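Local coordinates for protein methylornithine synthase PylB (Methanosarcina barkeri, PDB 3T7V) that catalyses the radical-based rearrangement of L-lysine to (3R)-3-methyl-D-ornithine, a step in pyrrolysine biosynthesis, using S-adenosylmethionine and a [4Fe-4S] cluster, at residues 116-119 / 120-123; 176-179 / 180-184; 217-220 / 221-225; 256-259 / 260-264. All blocks are in the same frame, centred on the assembly; numbering follows the deposited sequence.

Overall arrangement
The four contacts follow one another along the chain of a radical SAM TIM-barrel, each local to one helix or its start or end. Contact 1 starts helix 119-123 just after strand 110-115, and contact 2 ends helix 175-181; their centres lie about 21 Å apart, and both reach the iron-sulfur cluster and S-adenosylmethionine. Contact 3, within helix 216-228, touches contact 2 where Leu177 meets Ser218. Contact 4, at the start of helix 258-268, packs against contact 3 with centres about 13 Å apart, through Thr219 and Leu223 on Leu256, Ile261 and Val264. Contacts 1 and 2 thus serve the cofactor site, whereas 3 and 4 join neighbouring helices of the barrel's outer layer.

Contact 1: 116-119 / 120-123; sequences GEDP and YYYE
The Tyr122 ring carries the side chain of Glu117 off-centre, with Glu117 CB 4.3 Å from the ring centroid in a CH-pi contact. The Glu117 carboxylate is almost parallel to that ring, 8° from its plane, and at the ring's edge Tyr122 CD1 lies 3.4 Å from Asp118 O. The Tyr121 ring is met differently: Asp118 OD2 comes to its edge, 3.4 Å from Tyr121 CD2, with the carboxylate plane turned 80° to the ring, while Tyr120 CD2 sits over the centre of one face. The polar ends are taken up by the loop that holds Pro147 and Leu149: Tyr122 OH bonds to Pro147 O and Glu117 OE2 to Leu149 N. A leucine in place of Tyr122 would probably leave Pro147 O without this hydroxyl partner and the methylenes of Glu117 without a ring to lie on. Asp118 caps the helix, its OD1 accepting from Tyr120 N at 2.9 Å from above the carboxylate plane. With CG anti to its own nitrogen (chi1 176°), the carboxylate comes alongside Tyr120, and its OD2 is held by Arg90 and Ser68. Asp118 O also takes the bond from Tyr122 N at 2.9 Å, and Pro119 O that from Glu123 N, which begin the helical pattern. Glu117 centres an inverse gamma turn, and Gly116 before it touches the cluster and S-adenosylmethionine. An N-capped helix is thereby joined to the loop after strand 110-115, where radical SAM enzymes commonly carry the GGE motif; the Gly116-Glu117 pair is consistent with its last two residues.

Contact 2: 176-179 / 180-184; sequences ELYR and KLRVG. With SAM (S-adenosylmethionine), chain C; SF4 (iron/sulfur cluster), chain B.
Arg182 crosses the Tyr178 ring one helical turn on, laying its CB over one face, 4.1 Å from the ring centroid and offset toward the rim. Its CD follows beside Tyr178 CE2 at 3.9 Å, and the guanidinium plane stands 40° from the ring. Tyr178 has CG anti to its nitrogen (chi1 180°), which swings the phenol along the helix to meet Arg182; its other contacts include the edge-to-face ring of Phe187. From CG to NE the arginine is extended, carrying its head past the ring to the cofactor. There Arg182 NH2 donates to the carboxylate O of S-adenosylmethionine at 2.7 Å and, weakly, to the ribose O3'. That S-adenosylmethionine O also binds iron FE1 of the cluster at 2.2 Å, while Glu171 pairs with NH2 and Gln185 with NH1. Leu177 CG packs 3.8 Å from Leu181 CD1. At the helix end Tyr178 O accepts from both Leu181 N and Arg182 N, and a water joins Arg179 O to Gly184 N. Shared between iron and guanidinium, the carboxylate oxygen is probably polarised from two directions, and the arginine likely fixes the orientation of the cofactor on the cluster.

Contact 3: 217-220 / 221-225; sequences ESTI and LSLRG
Thr219 lies side by side with Leu223, both pointing the same way, its CG2 4.1 Å from Leu223 CD1. The methyl is anti to the Thr219 nitrogen, which turns OG1 (chi1 -58°) back toward the preceding turn, where it bonds to Asp215 O and Asn214 ND2. Beside this pair, Ile220 CG2 comes within 4.2 Å of Arg224 CG, the aliphatic part of a chain bent at its second torsion, whose NE forms a salt bridge with Asp25. Four i+4 backbone bonds join 217-220 to 221-225, the shortest of them Leu223 N to Thr219 O at 2.8 Å. Helix 216-228 is the crossover of a beta-alpha-beta unit between strands 203-210 and 233-238 of the barrel, and Leu223 is wedged between Ile208 of the first strand and Val264, Leu265 and Met268 of helix 258-268. On another side of the helix, a water spans two serines, donating to Ser218 OG at 2.8 Å and bonding Ser222 OG at 2.8 Å. These hydroxyls meet the loop before helix 175-181 as well: Ser218 OG bonds to Asp174 OD2, and Ser222 OG accepts from Tyr173 N.

Contact 4: 256-259 / 260-264; sequences LSEL and KIISV
Ser257 caps the helix that begins at Glu258: its OG accepts from Lys260 N at 3.2 Å, nearly straight at 171°. The hydroxyl stands between its own nitrogen and carbonyl carbon (chi1 77°), folded forward over the first turn, where it also touches Lys260 CB at 3.5 Å. An alanine in place of Ser257 would probably leave the Lys260 amide without its cap and the helix start less firmly fixed. Packing is closer on the side of Glu258: Glu258 O accepts from Ile262 N at 2.8 Å, and Ile262 CG1 closes on the same oxygen. Glu258 OE2 lies 4.0 Å from Ile262 CD1, the two side chains at an oblique angle, and the carboxylate is held by Thr238 and Arg289. Looser is the join from Leu256 CB to Ile261 CD1, 4.5 Å, though both residues rest on Leu32 and Thr219 of neighbouring helices. Ser257 and Leu259 are partly open to solvent, whereas Lys260 is buried. Bent at its second and third torsions, its chain brings NZ to the carbonyls of Asn255, Leu32 and Leu34. Three carbonyl acceptors round the ammonium would probably offset the cost of burying its charge, tying helix 258-268 to helix 25-32 and the loop after it.

Contact 1: 116-119 / 120-123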
# COMPACT_ATOMS: atom_id res chain seq x y z
N GLY A 116 13.34 -1.32 -4.69
CA GLY A 116 14.18 -1.64 -3.50
C GLY A 116 15.14 -0.48 -3.23
O GLY A 116 15.17 0.48 -4.05
N GLU A 117 15.86 -0.51 -2.14
CA GLU A 117 16.87 0.53 -1.90
C GLU A 117 18.04 0.16 -2.80
O GLU A 117 19.02 -0.44 -2.38
CB GLU A 117 17.25 0.59 -0.43
CG GLU A 117 16.07 1.03 0.45
CD GLU A 117 16.52 1.73 1.73
OE1 GLU A 117 17.71 1.96 1.94
OE2 GLU A 117 15.55 2.05 2.50
N ASP A 118 17.94 0.62 -4.07
CA ASP A 118 18.91 0.15 -5.11
C ASP A 118 20.16 1.02 -4.97
O ASP A 118 20.07 2.24 -5.18
CB ASP A 118 18.21 0.34 -6.46
CG ASP A 118 19.11 0.00 -7.63
OD1 ASP A 118 20.26 -0.29 -7.45
OD2 ASP A 118 18.53 0.10 -8.74
N PRO A 119 21.31 0.37 -4.79
CA PRO A 119 22.56 1.14 -4.72
C PRO A 119 22.81 2.07 -5.88
O PRO A 119 23.42 3.09 -5.73
CB PRO A 119 23.64 0.02 -4.70
CG PRO A 119 22.93 -1.17 -4.13
CD PRO A 119 21.49 -1.09 -4.56
N TYR A 120 22.36 1.71 -7.10
CA TYR A 120 22.50 2.59 -8.26
C TYR A 120 21.83 3.96 -8.04
O TYR A 120 22.39 5.02 -8.34
CB TYR A 120 21.93 1.88 -9.47
CG TYR A 120 21.93 2.77 -10.72
CD1 TYR A 120 23.09 2.96 -11.46
CD2 TYR A 120 20.76 3.42 -11.13
CE1 TYR A 120 23.13 3.81 -12.58
CE2 TYR A 120 20.74 4.26 -12.24
CZ TYR A 120 21.95 4.39 -12.99
OH TYR A 120 21.91 5.23 -14.07
N TYR A 121 20.58 3.93 -7.52
CA TYR A 121 19.87 5.18 -7.28
C TYR A 121 20.33 5.84 -5.99
O TYR A 121 20.31 7.08 -5.92
CB TYR A 121 18.34 4.94 -7.25
CG TYR A 121 17.80 4.63 -8.62
CD1 TYR A 121 17.58 5.67 -9.53
CD2 TYR A 121 17.49 3.30 -9.05
CE1 TYR A 121 17.09 5.44 -10.79
CE2 TYR A 121 17.04 3.04 -10.33
CZ TYR A 121 16.80 4.11 -11.19
OH TYR A 121 16.28 3.92 -12.48
N TYR A 122 20.77 5.08 -4.98
CA TYR A 122 21.26 5.71 -3.74
C TYR A 122 22.66 6.32 -3.87
O TYR A 122 22.95 7.28 -3.13
CB TYR A 122 21.20 4.66 -2.62
CG TYR A 122 19.80 4.58 -1.99
CD1 TYR A 122 18.69 4.07 -2.69
CD2 TYR A 122 19.59 5.11 -0.70
CE1 TYR A 122 17.40 4.07 -2.12
CE2 TYR A 122 18.34 5.06 -0.13
CZ TYR A 122 17.23 4.54 -0.87
OH TYR A 122 16.00 4.54 -0.23
N GLU A 123 23.49 5.81 -4.79
CA GLU A 123 24.90 6.35 -5.04
C GLU A 123 24.79 7.73 -5.58
O GLU A 123 25.62 8.57 -5.27
CB GLU A 123 25.50 5.40 -6.14
CG GLU A 123 26.83 5.69 -6.73
CD GLU A 123 27.24 4.49 -7.51
OE1 GLU A 123 26.74 4.29 -8.66
OE2 GLU A 123 28.02 3.72 -6.94

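Contact 2: 176-179 / 180-184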
# COMPACT_ATOMS: atom_id res chain seq x y z
N GLU A 176 9.51 -4.46 19.53
CA GLU A 176 10.06 -5.82 19.67
C GLU A 176 9.93 -6.56 18.32
O GLU A 176 10.77 -7.36 17.90
CB GLU A 176 9.28 -6.60 20.75
CG GLU A 176 9.01 -5.89 22.07
CD GLU A 176 10.22 -5.87 22.97
OE1 GLU A 176 10.13 -6.39 24.11
OE2 GLU A 176 11.26 -5.33 22.53
N LEU A 177 8.82 -6.31 17.61
CA LEU A 177 8.68 -6.95 16.33
C LEU A 177 9.39 -6.23 15.19
O LEU A 177 9.96 -6.87 14.29
CB LEU A 177 7.19 -7.07 16.07
CG LEU A 177 6.77 -7.73 14.79
CD1 LEU A 177 7.31 -9.19 14.60
CD2 LEU A 177 5.22 -7.70 14.62
N TYR A 178 9.35 -4.90 15.20
CA TYR A 178 9.96 -4.14 14.10
C TYR A 178 11.44 -4.55 13.93
O TYR A 178 11.87 -4.76 12.76
CB TYR A 178 9.86 -2.65 14.43
CG TYR A 178 10.47 -1.77 13.35
CD1 TYR A 178 11.81 -1.40 13.41
CD2 TYR A 178 9.67 -1.28 12.32
CE1 TYR A 178 12.38 -0.53 12.45
CE2 TYR A 178 10.19 -0.43 11.36
CZ TYR A 178 11.57 -0.10 11.42
OH TYR A 178 12.04 0.87 10.48
N ARG A 179 12.20 -4.66 15.01
CA ARG A 179 13.61 -4.98 14.81
C ARG A 179 13.87 -6.38 14.22
O ARG A 179 14.96 -6.60 13.67
CB ARG A 179 14.32 -4.93 16.20
CG ARG A 179 13.78 -5.92 17.20
CD ARG A 179 14.27 -5.57 18.64
NE ARG A 179 15.74 -5.66 18.72
CZ ARG A 179 16.41 -6.83 18.91
NH1 ARG A 179 15.74 -7.99 18.98
NH2 ARG A 179 17.75 -6.85 19.04
N LYS A 180 12.88 -7.31 14.30
CA LYS A 180 13.01 -8.62 13.66
C LYS A 180 12.63 -8.63 12.20
O LYS A 180 12.94 -9.60 11.49
CB LYS A 180 12.03 -9.67 14.35
CG LYS A 180 12.27 -9.81 15.85
CD LYS A 180 11.30 -10.90 16.46
CE LYS A 180 11.21 -10.95 17.93
NZ LYS A 180 10.43 -12.22 17.96
N LEU A 181 11.89 -7.59 11.80
CA LEU A 181 11.36 -7.46 10.43
C LEU A 181 12.24 -6.56 9.58
O LEU A 181 12.89 -7.03 8.63
CB LEU A 181 9.90 -6.93 10.46
CG LEU A 181 8.89 -7.85 11.16
CD1 LEU A 181 7.50 -7.20 11.15
CD2 LEU A 181 8.94 -9.28 10.60
N ARG A 182 12.28 -5.28 9.90
CA ARG A 182 13.12 -4.31 9.17
C ARG A 182 14.50 -4.29 9.80
O ARG A 182 14.92 -3.30 10.45
CB ARG A 182 12.47 -2.91 9.11
CG ARG A 182 11.36 -2.96 8.02
CD ARG A 182 10.89 -1.54 7.66
NE ARG A 182 10.03 -1.58 6.47
CZ ARG A 182 10.50 -1.69 5.22
NH1 ARG A 182 11.78 -1.50 4.95
NH2 ARG A 182 9.68 -1.83 4.21
N VAL A 183 15.22 -5.38 9.56
CA VAL A 183 16.51 -5.63 10.26
C VAL A 183 17.49 -4.52 9.94
O VAL A 183 17.77 -4.19 8.77
CB VAL A 183 17.07 -6.99 9.80
CG1 VAL A 183 18.42 -7.18 10.47
CG2 VAL A 183 16.09 -8.07 10.22
N GLY A 184 18.04 -3.94 11.01
CA GLY A 184 19.12 -2.94 10.84
C GLY A 184 18.63 -1.53 10.50
O GLY A 184 19.44 -0.61 10.30
N SAM C . 11.95 -0.86 -0.57
CA SAM C . 11.04 0.11 -0.18
C SAM C . 10.51 -0.05 1.19
O SAM C . 10.81 -1.06 1.86
OXT SAM C . 9.84 0.93 1.67
CB SAM C . 9.82 -0.05 -0.75
CG SAM C . 9.19 -1.37 -0.94
SD SAM C . 7.49 -1.45 -0.22
CE SAM C . 6.52 -1.71 -1.69
C5' SAM C . 7.50 -3.09 0.47
C4' SAM C . 6.61 -3.22 1.47
O4' SAM C . 5.95 -4.36 0.64
C3' SAM C . 7.08 -3.52 2.68
O3' SAM C . 6.77 -2.22 3.19
C2' SAM C . 5.88 -4.43 2.98
O2' SAM C . 4.79 -3.74 3.70
C1' SAM C . 5.35 -5.10 1.71
N9 SAM C . 5.93 -6.49 1.59
C8 SAM C . 7.22 -6.89 1.32
N7 SAM C . 7.28 -8.21 1.37
C5 SAM C . 6.02 -8.68 1.65
C6 SAM C . 5.51 -9.96 1.89
N6 SAM C . 6.27 -11.06 1.83
N1 SAM C . 4.19 -10.10 2.11
C2 SAM C . 3.37 -9.01 2.20
N3 SAM C . 3.84 -7.75 2.09
C4 SAM C . 5.17 -7.60 1.79
FE1 SF4 B . 11.82 -2.62 0.72
FE2 SF4 B . 14.28 -3.89 0.39
FE3 SF4 B . 12.11 -5.43 0.50
FE4 SF4 B . 12.97 -4.24 2.70
S1 SF4 B . 14.12 -5.80 1.53
S2 SF4 B . 10.82 -4.31 1.97
S3 SF4 B . 13.77 -2.28 1.97
S4 SF4 B . 12.57 -3.97 -1.12
O HOH W 1 16.99 -4.67 13.62

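Contact 3: 217-220 / 221-225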
# COMPACT_ATOMS: atom_id res chain seq x y z
N GLU A 217 -2.75 -7.39 20.67
CA GLU A 217 -2.14 -6.19 21.34
C GLU A 217 -1.13 -5.49 20.40
O GLU A 217 -1.07 -4.26 20.39
CB GLU A 217 -1.54 -6.61 22.69
CG GLU A 217 -2.70 -6.92 23.67
CD GLU A 217 -2.17 -7.15 25.09
OE1 GLU A 217 -1.03 -7.76 25.23
OE2 GLU A 217 -2.91 -6.71 26.00
N SER A 218 -0.33 -6.29 19.70
CA SER A 218 0.68 -5.70 18.77
C SER A 218 -0.04 -4.92 17.68
O SER A 218 0.39 -3.80 17.32
CB SER A 218 1.42 -6.89 18.15
OG SER A 218 2.38 -6.50 17.23
N THR A 219 -1.14 -5.46 17.19
CA THR A 219 -1.92 -4.81 16.15
C THR A 219 -2.51 -3.50 16.66
O THR A 219 -2.53 -2.51 15.91
CB THR A 219 -3.01 -5.77 15.66
OG1 THR A 219 -2.36 -6.97 15.18
CG2 THR A 219 -3.84 -5.12 14.54
N ILE A 220 -3.06 -3.49 17.89
CA ILE A 220 -3.56 -2.21 18.44
C ILE A 220 -2.46 -1.17 18.54
O ILE A 220 -2.70 -0.01 18.19
CB ILE A 220 -4.24 -2.48 19.79
CG1 ILE A 220 -5.44 -3.36 19.49
CG2 ILE A 220 -4.63 -1.17 20.44
CD1 ILE A 220 -6.16 -3.75 20.78
N LEU A 221 -1.26 -1.57 19.01
CA LEU A 221 -0.12 -0.65 19.11
C LEU A 221 0.16 -0.09 17.71
O LEU A 221 0.35 1.12 17.55
CB LEU A 221 1.14 -1.36 19.58
CG LEU A 221 1.42 -1.78 21.03
CD1 LEU A 221 2.83 -2.41 21.13
CD2 LEU A 221 1.36 -0.47 21.82
N SER A 222 0.04 -0.93 16.70
CA SER A 222 0.32 -0.44 15.33
C SER A 222 -0.76 0.44 14.77
O SER A 222 -0.47 1.45 14.12
CB SER A 222 0.55 -1.61 14.41
OG SER A 222 1.76 -2.24 14.80
N LEU A 223 -2.02 0.10 15.06
CA LEU A 223 -3.11 1.00 14.62
C LEU A 223 -3.03 2.39 15.30
O LEU A 223 -3.19 3.44 14.63
CB LEU A 223 -4.51 0.39 14.94
CG LEU A 223 -4.76 -0.89 14.08
CD1 LEU A 223 -5.97 -1.67 14.67
CD2 LEU A 223 -5.11 -0.54 12.62
N ARG A 224 -2.76 2.41 16.62
CA ARG A 224 -2.65 3.66 17.32
C ARG A 224 -1.39 4.40 16.82
O ARG A 224 -1.41 5.63 16.67
CB ARG A 224 -2.57 3.43 18.84
CG ARG A 224 -3.85 2.86 19.43
CD ARG A 224 -4.93 3.89 19.27
NE ARG A 224 -6.12 3.40 20.00
CZ ARG A 224 -7.36 3.75 19.69
NH1 ARG A 224 -7.57 4.59 18.69
NH2 ARG A 224 -8.39 3.24 20.37
N GLY A 225 -0.29 3.69 16.52
CA GLY A 225 1.00 4.30 16.04
C GLY A 225 0.75 4.97 14.72
O GLY A 225 1.24 6.12 14.50
O HOH W 2 2.10 -5.03 14.84

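Contact 4: 256-259 / 260-264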
# COMPACT_ATOMS: atom_id res chain seq x y z
N LEU A 256 -6.14 -12.76 12.77
CA LEU A 256 -6.04 -11.33 12.44
C LEU A 256 -5.87 -11.09 10.95
O LEU A 256 -4.77 -10.73 10.39
CB LEU A 256 -4.99 -10.58 13.21
CG LEU A 256 -5.15 -10.55 14.69
CD1 LEU A 256 -3.84 -10.33 15.38
CD2 LEU A 256 -6.10 -9.41 15.06
N SER A 257 -7.02 -11.20 10.32
CA SER A 257 -7.02 -11.23 8.90
C SER A 257 -6.93 -9.80 8.40
O SER A 257 -7.40 -8.87 9.05
CB SER A 257 -8.26 -11.92 8.40
OG SER A 257 -9.32 -11.02 8.51
N GLU A 258 -6.38 -9.67 7.22
CA GLU A 258 -6.34 -8.39 6.55
C GLU A 258 -7.78 -7.79 6.39
O GLU A 258 -7.95 -6.60 6.53
CB GLU A 258 -5.64 -8.60 5.24
CG GLU A 258 -5.49 -7.33 4.41
CD GLU A 258 -4.93 -7.61 3.04
OE1 GLU A 258 -4.24 -8.69 2.87
OE2 GLU A 258 -5.15 -6.75 2.13
N LEU A 259 -8.81 -8.60 6.08
CA LEU A 259 -10.12 -8.01 5.89
C LEU A 259 -10.68 -7.37 7.14
O LEU A 259 -11.25 -6.29 7.10
CB LEU A 259 -11.12 -9.06 5.37
CG LEU A 259 -10.67 -9.89 4.16
CD1 LEU A 259 -11.84 -10.85 3.88
CD2 LEU A 259 -10.45 -8.93 3.00
N LYS A 260 -10.50 -8.05 8.28
CA LYS A 260 -10.91 -7.48 9.57
C LYS A 260 -10.18 -6.15 9.83
O LYS A 260 -10.76 -5.18 10.28
CB LYS A 260 -10.58 -8.52 10.69
CG LYS A 260 -11.13 -8.23 12.05
CD LYS A 260 -11.44 -9.59 12.82
CE LYS A 260 -10.26 -10.50 12.71
NZ LYS A 260 -10.35 -11.49 13.83
N ILE A 261 -8.89 -6.12 9.53
CA ILE A 261 -8.16 -4.93 9.86
C ILE A 261 -8.49 -3.80 8.90
O ILE A 261 -8.52 -2.64 9.28
CB ILE A 261 -6.64 -5.19 9.88
CG1 ILE A 261 -6.33 -6.16 11.08
CG2 ILE A 261 -5.78 -3.91 10.03
CD1 ILE A 261 -4.96 -6.73 10.93
N ILE A 262 -8.77 -4.13 7.62
CA ILE A 262 -9.28 -3.08 6.66
C ILE A 262 -10.54 -2.41 7.21
O ILE A 262 -10.68 -1.19 7.17
CB ILE A 262 -9.49 -3.63 5.25
CG1 ILE A 262 -8.17 -3.89 4.57
CG2 ILE A 262 -10.34 -2.65 4.44
CD1 ILE A 262 -8.33 -4.67 3.28
N SER A 263 -11.46 -3.28 7.71
CA SER A 263 -12.70 -2.68 8.25
C SER A 263 -12.42 -1.83 9.47
O SER A 263 -12.96 -0.75 9.60
CB SER A 263 -13.68 -3.76 8.63
OG SER A 263 -14.04 -4.53 7.50
N VAL A 264 -11.52 -2.28 10.35
CA VAL A 264 -11.19 -1.48 11.52
C VAL A 264 -10.51 -0.17 11.08
O VAL A 264 -10.79 0.92 11.62
CB VAL A 264 -10.26 -2.30 12.46
CG1 VAL A 264 -9.71 -1.39 13.53
CG2 VAL A 264 -11.11 -3.41 13.12